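Local structure of spindle pole body-associated protein VIK1 (Candida glabrata, 4GKP) at residues A[75-80]-A[188-193]; A[68-73]-A[101-106]; A[19-24]-A[32-37]. The protein is a noncatalytic partner of the kinesin Kar3 that probably binds microtubules through its motor homology domain. All blocks are in the same frame, centred on the assembly; numbering follows the deposited sequence.

Contact 1 (A[75-80]-A[188-193])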
loop_
_atom_site.group_PDB
_atom_site.type_symbol
_atom_site.label_atom_id
_atom_site.label_comp_id
_atom_site.label_asym_id
_atom_site.label_seq_id
_atom_site.Cartn_x
_atom_site.Cartn_y
_atom_site.Cartn_z
ATOM N N PHE A 75 -12.761 1.458 8.516
ATOM C CA PHE A 75 -12.646 1.793 9.940
ATOM C C PHE A 75 -11.868 3.107 10.103
ATOM O O PHE A 75 -12.287 3.981 10.856
ATOM C CB PHE A 75 -11.994 0.627 10.737
ATOM C CG PHE A 75 -12.143 0.743 12.240
ATOM C CD1 PHE A 75 -13.361 0.462 12.865
ATOM C CD2 PHE A 75 -11.066 1.129 13.035
ATOM C CE1 PHE A 75 -13.512 0.584 14.244
ATOM C CE2 PHE A 75 -11.203 1.241 14.420
ATOM C CZ PHE A 75 -12.429 0.969 15.026
ATOM N N CYS A 76 -10.750 3.252 9.382
ATOM C CA CYS A 76 -9.966 4.502 9.421
ATOM C C CYS A 76 -10.806 5.721 8.973
ATOM O O CYS A 76 -10.792 6.774 9.626
ATOM C CB CYS A 76 -8.694 4.382 8.589
ATOM S SG CYS A 76 -7.490 3.173 9.200
ATOM N N LEU A 77 -11.557 5.549 7.889
ATOM C CA LEU A 77 -12.442 6.609 7.375
ATOM C C LEU A 77 -13.490 7.047 8.392
ATOM O O LEU A 77 -13.581 8.239 8.727
ATOM C CB LEU A 77 -13.079 6.211 6.037
ATOM C CG LEU A 77 -12.095 6.095 4.853
ATOM C CD1 LEU A 77 -12.787 5.506 3.637
ATOM C CD2 LEU A 77 -11.425 7.437 4.512
ATOM N N LYS A 78 -14.240 6.085 8.919
ATOM C CA LYS A 78 -15.245 6.374 9.947
ATOM C C LYS A 78 -14.648 7.012 11.190
ATOM O O LYS A 78 -15.233 7.929 11.755
ATOM C CB LYS A 78 -16.050 5.121 10.295
ATOM C CG LYS A 78 -16.805 4.647 9.073
ATOM C CD LYS A 78 -17.994 3.775 9.377
ATOM C CE LYS A 78 -18.955 3.865 8.206
ATOM N NZ LYS A 78 -19.399 2.495 7.846
ATOM N N ARG A 79 -13.471 6.546 11.592
ATOM C CA ARG A 79 -12.739 7.178 12.681
ATOM C C ARG A 79 -11.948 8.427 12.298
ATOM O O ARG A 79 -11.303 8.995 13.162
ATOM C CB ARG A 79 -11.782 6.184 13.321
ATOM C CG ARG A 79 -12.419 5.341 14.400
ATOM C CD ARG A 79 -11.432 4.332 14.947
ATOM N NE ARG A 79 -10.292 4.950 15.620
ATOM C CZ ARG A 79 -10.335 5.520 16.821
ATOM N NH1 ARG A 79 -11.471 5.594 17.523
ATOM N NH2 ARG A 79 -9.229 6.033 17.316
ATOM N N ARG A 80 -11.983 8.852 11.032
ATOM C CA ARG A 80 -11.252 10.058 10.589
ATOM C C ARG A 80 -9.755 10.054 10.923
ATOM O O ARG A 80 -9.183 11.081 11.286
ATOM C CB ARG A 80 -11.903 11.327 11.148
ATOM C CG ARG A 80 -13.391 11.435 10.860
ATOM C CD ARG A 80 -13.996 12.536 11.716
ATOM N NE ARG A 80 -15.382 12.837 11.350
ATOM C CZ ARG A 80 -15.772 13.393 10.202
ATOM N NH1 ARG A 80 -14.888 13.695 9.251
ATOM N NH2 ARG A 80 -17.063 13.625 9.995
ATOM N N PHE A 188 -4.430 10.372 -1.334
ATOM C CA PHE A 188 -5.842 10.621 -1.534
ATOM C C PHE A 188 -6.305 11.498 -0.376
ATOM O O PHE A 188 -5.973 11.242 0.774
ATOM C CB PHE A 188 -6.671 9.320 -1.507
ATOM C CG PHE A 188 -6.337 8.314 -2.586
ATOM C CD1 PHE A 188 -5.198 7.498 -2.485
ATOM C CD2 PHE A 188 -7.206 8.105 -3.649
ATOM C CE1 PHE A 188 -4.917 6.530 -3.457
ATOM C CE2 PHE A 188 -6.928 7.140 -4.633
ATOM C CZ PHE A 188 -5.795 6.342 -4.529
ATOM N N GLN A 189 -7.088 12.519 -0.671
ATOM C CA GLN A 189 -7.757 13.255 0.383
ATOM C C GLN A 189 -9.242 12.938 0.329
ATOM O O GLN A 189 -9.868 13.030 -0.740
ATOM C CB GLN A 189 -7.557 14.764 0.207
ATOM C CG GLN A 189 -6.154 15.273 0.515
ATOM C CD GLN A 189 -6.020 16.752 0.202
ATOM O OE1 GLN A 189 -6.285 17.206 -0.936
ATOM N NE2 GLN A 189 -5.648 17.516 1.196
ATOM N N PHE A 190 -9.797 12.576 1.479
ATOM C CA PHE A 190 -11.241 12.327 1.627
ATOM C C PHE A 190 -11.863 13.498 2.364
ATOM O O PHE A 190 -11.492 13.765 3.519
ATOM C CB PHE A 190 -11.481 11.052 2.436
ATOM C CG PHE A 190 -11.288 9.776 1.648
ATOM C CD1 PHE A 190 -10.011 9.290 1.374
ATOM C CD2 PHE A 190 -12.394 9.036 1.204
ATOM C CE1 PHE A 190 -9.848 8.102 0.666
ATOM C CE2 PHE A 190 -12.227 7.862 0.492
ATOM C CZ PHE A 190 -10.962 7.409 0.206
ATOM N N PHE A 191 -12.745 14.226 1.678
ATOM C CA PHE A 191 -13.497 15.329 2.294
ATOM C C PHE A 191 -14.909 14.795 2.549
ATOM O O PHE A 191 -15.657 14.528 1.606
ATOM C CB PHE A 191 -13.506 16.591 1.397
ATOM C CG PHE A 191 -12.130 17.200 1.153
ATOM C CD1 PHE A 191 -11.311 16.740 0.106
ATOM C CD2 PHE A 191 -11.668 18.257 1.935
ATOM C CE1 PHE A 191 -10.058 17.317 -0.125
ATOM C CE2 PHE A 191 -10.420 18.822 1.723
ATOM C CZ PHE A 191 -9.613 18.357 0.687
ATOM N N CYS A 192 -15.242 14.575 3.818
ATOM C CA CYS A 192 -16.521 13.955 4.190
ATOM C C CYS A 192 -17.667 14.936 3.990
ATOM O O CYS A 192 -17.607 16.089 4.474
ATOM C CB CYS A 192 -16.498 13.430 5.631
ATOM S SG CYS A 192 -18.050 12.616 6.076
ATOM N N LEU A 193 -18.689 14.492 3.262
ATOM C CA LEU A 193 -19.810 15.364 2.887
ATOM C C LEU A 193 -20.703 15.753 4.071
ATOM O O LEU A 193 -21.418 16.760 4.009
ATOM C CB LEU A 193 -20.655 14.734 1.778
ATOM C CG LEU A 193 -20.011 14.759 0.389
ATOM C CD1 LEU A 193 -20.820 13.891 -0.566
ATOM C CD2 LEU A 193 -19.861 16.188 -0.129
#
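Leu77 and Phe190 carry this contact, in which the last turn of helix 68-78 settles against strand 183-192 of the central mixed sheet of a kinesin motor-like fold. Both side chains leave their backbones toward each other, and they meet at about a right angle: the leucine points a methyl at the flat of the phenyl ring. Leu77 CD2 lies over one face, 3.8 Å from the centroid of the Phe190 ring and only 14° off the normal, a clear CH-pi contact. It leans toward the CG side of the ring, with Leu77 CD2 to Phe190 CG at 3.7 Å, while the second methyl reaches the rim of the same ring away from CG, Leu77 CD1 standing 4.0 Å from Phe190 CE2. The leucine keeps CG opposite its carbonyl carbon (chi1 -67°) and then extends one branch, which lets both methyls spread across the ring. Around them, Phe104 and Phe112 each meet Phe190 edge-to-face, and Leu77 also touches Phe83 and Tyr108, so the pair is buried in aromatic surroundings.

The helix ends at Lys78, one residue on from Leu77. Arg80 takes a positive phi (54°) and closes a Schellman motif, with Arg80 N bonded to Leu77 O at 2.9 Å. That turn sends the arginine off from the end of the helix toward the edge of the contact, its chain extended from CG to NE. No hydrogen bond crosses between the two segments; the charge of Arg80 is instead met by a salt bridge from NH2 to Asp195, a little further along the chain from the strand. On its way the guanidinium grazes Cys192, whose CB sits 4.0 Å from Arg80 NH1 and whose SG is 4.2 Å from Arg80 NH2.

Contact 2 (A[68-73]-A[101-106])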
loop_
_atom_site.group_PDB
_atom_site.type_symbol
_atom_site.label_atom_id
_atom_site.label_comp_id
_atom_site.label_asym_id
_atom_site.label_seq_id
_atom_site.Cartn_x
_atom_site.Cartn_y
_atom_site.Cartn_z
ATOM N N ASP A 68 -9.975 -8.330 4.007
ATOM C CA ASP A 68 -9.704 -7.589 5.260
ATOM C C ASP A 68 -9.400 -6.076 5.103
ATOM O O ASP A 68 -9.651 -5.272 6.033
ATOM C CB ASP A 68 -8.576 -8.266 6.062
ATOM C CG ASP A 68 -9.081 -9.358 7.006
ATOM O OD1 ASP A 68 -10.118 -9.971 6.702
ATOM O OD2 ASP A 68 -8.440 -9.604 8.061
ATOM N N LEU A 69 -8.868 -5.703 3.936
ATOM C CA LEU A 69 -8.501 -4.312 3.650
ATOM C C LEU A 69 -9.717 -3.386 3.677
ATOM O O LEU A 69 -9.633 -2.273 4.199
ATOM C CB LEU A 69 -7.719 -4.206 2.330
ATOM C CG LEU A 69 -6.332 -4.882 2.343
ATOM C CD1 LEU A 69 -5.613 -4.774 1.008
ATOM C CD2 LEU A 69 -5.469 -4.315 3.458
ATOM N N HIS A 70 -10.846 -3.885 3.167
ATOM C CA HIS A 70 -12.123 -3.171 3.157
ATOM C C HIS A 70 -12.453 -2.695 4.539
ATOM O O HIS A 70 -12.835 -1.546 4.740
ATOM C CB HIS A 70 -13.242 -4.103 2.656
ATOM C CG HIS A 70 -14.581 -3.422 2.448
ATOM N ND1 HIS A 70 -15.620 -4.039 1.855
ATOM C CD2 HIS A 70 -15.030 -2.132 2.778
ATOM C CE1 HIS A 70 -16.677 -3.201 1.805
ATOM N NE2 HIS A 70 -16.313 -2.033 2.367
ATOM N N VAL A 71 -12.317 -3.596 5.502
ATOM C CA VAL A 71 -12.685 -3.330 6.889
ATOM C C VAL A 71 -11.709 -2.322 7.476
ATOM O O VAL A 71 -12.107 -1.349 8.109
ATOM C CB VAL A 71 -12.733 -4.653 7.714
ATOM C CG1 VAL A 71 -13.063 -4.405 9.176
ATOM C CG2 VAL A 71 -13.732 -5.605 7.088
ATOM N N TYR A 72 -10.427 -2.562 7.230
ATOM C CA TYR A 72 -9.376 -1.638 7.614
ATOM C C TYR A 72 -9.656 -0.229 7.097
ATOM O O TYR A 72 -9.714 0.709 7.880
ATOM C CB TYR A 72 -8.046 -2.166 7.088
ATOM C CG TYR A 72 -6.923 -1.191 7.201
ATOM C CD1 TYR A 72 -6.467 -0.768 8.443
ATOM C CD2 TYR A 72 -6.310 -0.675 6.055
ATOM C CE1 TYR A 72 -5.406 0.126 8.550
ATOM C CE2 TYR A 72 -5.259 0.212 6.154
ATOM C CZ TYR A 72 -4.813 0.612 7.408
ATOM O OH TYR A 72 -3.767 1.508 7.505
ATOM N N ILE A 73 -9.846 -0.094 5.782
ATOM C CA ILE A 73 -10.099 1.195 5.134
ATOM C C ILE A 73 -11.327 1.890 5.702
ATOM O O ILE A 73 -11.282 3.062 6.090
ATOM C CB ILE A 73 -10.278 1.034 3.606
ATOM C CG1 ILE A 73 -8.950 0.624 2.960
ATOM C CG2 ILE A 73 -10.829 2.322 2.984
ATOM C CD1 ILE A 73 -8.975 0.463 1.448
ATOM N N LEU A 101 -8.600 2.130 -7.115
ATOM C CA LEU A 101 -9.466 3.128 -7.756
ATOM C C LEU A 101 -10.905 2.632 -7.862
ATOM O O LEU A 101 -11.830 3.347 -7.487
ATOM C CB LEU A 101 -8.941 3.560 -9.133
ATOM C CG LEU A 101 -7.572 4.247 -9.171
ATOM C CD1 LEU A 101 -7.208 4.712 -10.578
ATOM C CD2 LEU A 101 -7.499 5.399 -8.190
ATOM N N ALA A 102 -11.082 1.400 -8.334
ATOM C CA ALA A 102 -12.420 0.822 -8.526
ATOM C C ALA A 102 -13.163 0.672 -7.192
ATOM O O ALA A 102 -14.360 0.980 -7.082
ATOM C CB ALA A 102 -12.320 -0.517 -9.259
ATOM N N PHE A 103 -12.440 0.221 -6.175
ATOM C CA PHE A 103 -12.996 0.119 -4.820
ATOM C C PHE A 103 -13.548 1.457 -4.297
ATOM O O PHE A 103 -14.630 1.491 -3.712
ATOM C CB PHE A 103 -11.961 -0.491 -3.850
ATOM C CG PHE A 103 -12.413 -0.516 -2.406
ATOM C CD1 PHE A 103 -13.368 -1.433 -1.969
ATOM C CD2 PHE A 103 -11.875 0.368 -1.490
ATOM C CE1 PHE A 103 -13.783 -1.454 -0.652
ATOM C CE2 PHE A 103 -12.287 0.357 -0.167
ATOM C CZ PHE A 103 -13.243 -0.552 0.248
ATOM N N PHE A 104 -12.814 2.550 -4.488
ATOM C CA PHE A 104 -13.303 3.860 -4.005
ATOM C C PHE A 104 -14.499 4.354 -4.808
ATOM O O PHE A 104 -15.429 4.946 -4.236
ATOM C CB PHE A 104 -12.209 4.938 -4.009
ATOM C CG PHE A 104 -11.090 4.685 -3.044
ATOM C CD1 PHE A 104 -11.297 3.956 -1.880
ATOM C CD2 PHE A 104 -9.831 5.213 -3.284
ATOM C CE1 PHE A 104 -10.267 3.754 -0.980
ATOM C CE2 PHE A 104 -8.788 5.007 -2.382
ATOM C CZ PHE A 104 -9.011 4.273 -1.227
ATOM N N LYS A 105 -14.458 4.127 -6.126
ATOM C CA LYS A 105 -15.602 4.394 -7.008
ATOM C C LYS A 105 -16.858 3.702 -6.518
ATOM O O LYS A 105 -17.914 4.330 -6.442
ATOM C CB LYS A 105 -15.334 3.982 -8.461
ATOM C CG LYS A 105 -16.581 4.040 -9.347
ATOM C CD LYS A 105 -16.312 3.609 -10.786
ATOM C CE LYS A 105 -16.287 4.790 -11.743
ATOM N N ASN A 106 -16.747 2.429 -6.159
ATOM C CA ASN A 106 -17.933 1.657 -5.783
ATOM C C ASN A 106 -18.440 1.876 -4.367
ATOM O O ASN A 106 -19.550 1.474 -4.061
ATOM C CB ASN A 106 -17.713 0.158 -6.034
ATOM C CG ASN A 106 -17.410 -0.156 -7.492
ATOM O OD1 ASN A 106 -18.098 0.316 -8.400
ATOM N ND2 ASN A 106 -16.375 -0.961 -7.720
#
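Helices 68-73 and 101-106, which come nearest at His70 and Phe103, pass with their axes 12.6 Å apart and a signed crossing angle of -57°, a spacing wide enough that aromatic side chains have to bridge it. Phe103 does most of the bridging. Its CG lies opposite the backbone N (chi1 175°), which drives the ring straight out toward the other helix, where its outer rim is met by two residues one helical turn apart.

The first is His70. The leading edge of Phe103 is planted on the imidazole face in a T-shaped pair, centroids 5.0 Å apart and planes at 79°. Phe103 CE1 stands 3.7 Å above the middle of the His70 ring, and the shortest approach is Phe103 CZ to His70 CD2 at 3.5 Å. This aromatic pair forms the more open end of the contact, since His70 is partly exposed whereas its partner is buried.

In the kinesin motor-like fold of this domain, helix 68-78 precedes strand 83-88 and helix 96-107 follows it; here the two cross, in contact through their side chains, and Ile73 of the first also rests on Phe83 in that strand. Ile73 is the second residue to meet Phe103. The two side chains run past each other in opposite directions, bringing Ile73 CD1 to 3.7 Å from Phe103 CE2, while Ile73 CG2 comes up at the edge of the phenyl ring, 4.0 Å from the same CE2.

Deeper in, the same CG2 methyl faces the edge of a second phenylalanine, with Ile73 CG2 4.3 Å from Phe104 CE1. Phe104 is turned mainly to other partners, its ring meeting Phe188 of strand 183-192 edge-to-face.

Contact 3 (A[19-24]-A[32-37])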
loop_
_atom_site.group_PDB
_atom_site.type_symbol
_atom_site.label_atom_id
_atom_site.label_comp_id
_atom_site.label_asym_id
_atom_site.label_seq_id
_atom_site.Cartn_x
_atom_site.Cartn_y
_atom_site.Cartn_z
ATOM N N ALA A 19 -0.052 -11.239 3.463
ATOM C CA ALA A 19 0.752 -11.940 2.479
ATOM C C ALA A 19 -0.141 -12.347 1.334
ATOM O O ALA A 19 -1.049 -13.141 1.503
ATOM C CB ALA A 19 1.432 -13.160 3.092
ATOM N N ASN A 20 0.111 -11.775 0.169
ATOM C CA ASN A 20 -0.588 -12.176 -1.024
ATOM C C ASN A 20 0.216 -13.355 -1.575
ATOM O O ASN A 20 1.308 -13.188 -2.120
ATOM C CB ASN A 20 -0.667 -11.000 -2.006
ATOM C CG ASN A 20 -1.820 -11.117 -2.970
ATOM O OD1 ASN A 20 -2.685 -11.967 -2.820
ATOM N ND2 ASN A 20 -1.839 -10.255 -3.974
ATOM N N ILE A 21 -0.327 -14.548 -1.375
ATOM C CA ILE A 21 0.350 -15.801 -1.661
ATOM C C ILE A 21 -0.003 -16.156 -3.092
ATOM O O ILE A 21 -1.159 -16.449 -3.392
ATOM C CB ILE A 21 -0.162 -16.937 -0.715
ATOM C CG1 ILE A 21 -0.095 -16.518 0.765
ATOM C CG2 ILE A 21 0.546 -18.269 -0.964
ATOM C CD1 ILE A 21 1.295 -16.530 1.359
ATOM N N ILE A 22 0.980 -16.113 -3.987
ATOM C CA ILE A 22 0.745 -16.622 -5.333
ATOM C C ILE A 22 1.078 -18.127 -5.313
ATOM O O ILE A 22 2.175 -18.542 -5.679
ATOM C CB ILE A 22 1.494 -15.808 -6.421
ATOM C CG1 ILE A 22 1.356 -14.295 -6.165
ATOM C CG2 ILE A 22 0.975 -16.164 -7.813
ATOM C CD1 ILE A 22 -0.062 -13.759 -6.276
ATOM N N GLU A 23 0.096 -18.916 -4.863
ATOM C CA GLU A 23 0.286 -20.306 -4.414
ATOM C C GLU A 23 0.897 -21.255 -5.445
ATOM O O GLU A 23 1.787 -22.027 -5.117
ATOM C CB GLU A 23 -1.036 -20.881 -3.898
ATOM C CG GLU A 23 -0.901 -22.105 -3.004
ATOM C CD GLU A 23 -2.253 -22.692 -2.647
ATOM O OE1 GLU A 23 -2.653 -22.566 -1.471
ATOM O OE2 GLU A 23 -2.927 -23.254 -3.544
ATOM N N ASP A 24 0.405 -21.194 -6.678
ATOM C CA ASP A 24 0.912 -22.036 -7.759
ATOM C C ASP A 24 2.302 -21.607 -8.270
ATOM O O ASP A 24 2.863 -22.263 -9.145
ATOM C CB ASP A 24 -0.093 -22.093 -8.918
ATOM C CG ASP A 24 -0.276 -20.753 -9.605
ATOM O OD1 ASP A 24 -0.523 -19.746 -8.910
ATOM O OD2 ASP A 24 -0.185 -20.705 -10.849
ATOM N N VAL A 32 3.550 -22.848 3.231
ATOM C CA VAL A 32 2.400 -21.999 3.513
ATOM C C VAL A 32 1.433 -22.702 4.471
ATOM O O VAL A 32 0.915 -23.791 4.182
ATOM C CB VAL A 32 1.682 -21.592 2.209
ATOM C CG1 VAL A 32 0.367 -20.899 2.508
ATOM C CG2 VAL A 32 2.577 -20.687 1.374
ATOM N N ASN A 33 1.211 -22.069 5.616
ATOM C CA ASN A 33 0.256 -22.556 6.589
ATOM C C ASN A 33 -0.914 -21.585 6.759
ATOM O O ASN A 33 -0.841 -20.642 7.551
ATOM C CB ASN A 33 0.956 -22.802 7.928
ATOM C CG ASN A 33 0.174 -23.735 8.840
ATOM O OD1 ASN A 33 -0.974 -24.106 8.552
ATOM N ND2 ASN A 33 0.799 -24.121 9.957
ATOM N N TYR A 34 -1.997 -21.825 6.022
ATOM C CA TYR A 34 -3.170 -20.939 6.072
ATOM C C TYR A 34 -3.836 -20.889 7.431
ATOM O O TYR A 34 -4.181 -19.811 7.904
ATOM C CB TYR A 34 -4.183 -21.297 4.987
ATOM C CG TYR A 34 -3.682 -20.965 3.610
ATOM C CD1 TYR A 34 -3.436 -19.637 3.234
ATOM C CD2 TYR A 34 -3.434 -21.971 2.683
ATOM C CE1 TYR A 34 -2.959 -19.326 1.970
ATOM C CE2 TYR A 34 -2.968 -21.670 1.413
ATOM C CZ TYR A 34 -2.730 -20.346 1.063
ATOM O OH TYR A 34 -2.270 -20.057 -0.200
ATOM N N SER A 35 -3.983 -22.048 8.066
ATOM C CA SER A 35 -4.612 -22.140 9.381
ATOM C C SER A 35 -3.882 -21.287 10.422
ATOM O O SER A 35 -4.516 -20.586 11.217
ATOM C CB SER A 35 -4.697 -23.605 9.832
ATOM O OG SER A 35 -3.427 -24.132 10.194
ATOM N N ASP A 36 -2.552 -21.333 10.389
ATOM C CA ASP A 36 -1.706 -20.596 11.328
ATOM C C ASP A 36 -1.360 -19.173 10.845
ATOM O O ASP A 36 -0.819 -18.365 11.612
ATOM C CB ASP A 36 -0.414 -21.392 11.567
ATOM C CG ASP A 36 0.213 -21.099 12.907
ATOM O OD1 ASP A 36 -0.326 -21.565 13.933
ATOM O OD2 ASP A 36 1.255 -20.415 12.935
ATOM N N GLU A 37 -1.677 -18.878 9.580
ATOM C CA GLU A 37 -1.297 -17.616 8.906
ATOM C C GLU A 37 0.220 -17.395 8.949
ATOM O O GLU A 37 0.711 -16.291 9.226
ATOM C CB GLU A 37 -2.050 -16.394 9.479
ATOM C CG GLU A 37 -3.537 -16.595 9.756
ATOM C CD GLU A 37 -4.418 -16.554 8.517
ATOM O OE1 GLU A 37 -3.912 -16.528 7.378
ATOM O OE2 GLU A 37 -5.651 -16.544 8.695
#
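Ile21 and Val32 form the closely packed, apolar part of this contact, methyl against methyl, with Ile21 CG2 3.9 Å from Val32 CG2 as the two side chains slide past each other. The same Ile21 CG2 also sits 3.4 Å from Tyr34 OH, and the other branch, Ile21 CG1, lies 4.2 Å from Tyr34 CE1. The tyrosine ring is backed from one face by Val32 CG1 of its own segment, and Ile21 also touches Ile39 of strand 38-41.

What is joined here is strand 17-22 of the central sheet and strand 30-33, the first of a separate three-stranded antiparallel sheet; kinesin motor domains carry such a small beta lobe inserted after the first strand of the core.

Toward solvent the chemistry turns polar and the contact thins. Past an inverse gamma turn centred on Ile22, Glu23 stretches out with CG opposite its backbone N (chi1 -161°) and receives a hydrogen bond from the phenol, Tyr34 OH to Glu23 OE1 at 2.8 Å. The bond comes in from above the carboxylate, 38° out of its plane, while OE1 itself lies at the edge of the tyrosine ring. Gln55 NE2 donates to the same oxygen. Within 32-37 itself, at the end of strand 30-33, Ser35 OG gives a hydrogen bond to Asn33 OD1 at 3.0 Å.

Overall arrangement
Contacts 1 and 2 form one continuous region: both use helix 68-78, Phe104 of contact 2 touches the strand of contact 1, and the centres of the two contacts lie about 12 Å apart. Contact 2 is the more buried, held by aromatic and aliphatic groups alone; contact 1 starts in that interior and runs out to a charged margin at Arg80. Contact 3 stands apart, its centre about 31 Å from that of contact 1 and 22 Å from that of contact 2. Like contact 1 it reaches the central sheet, but it joins that sheet to the small beta lobe, and it alone places a side-chain hydrogen bond across its two segments.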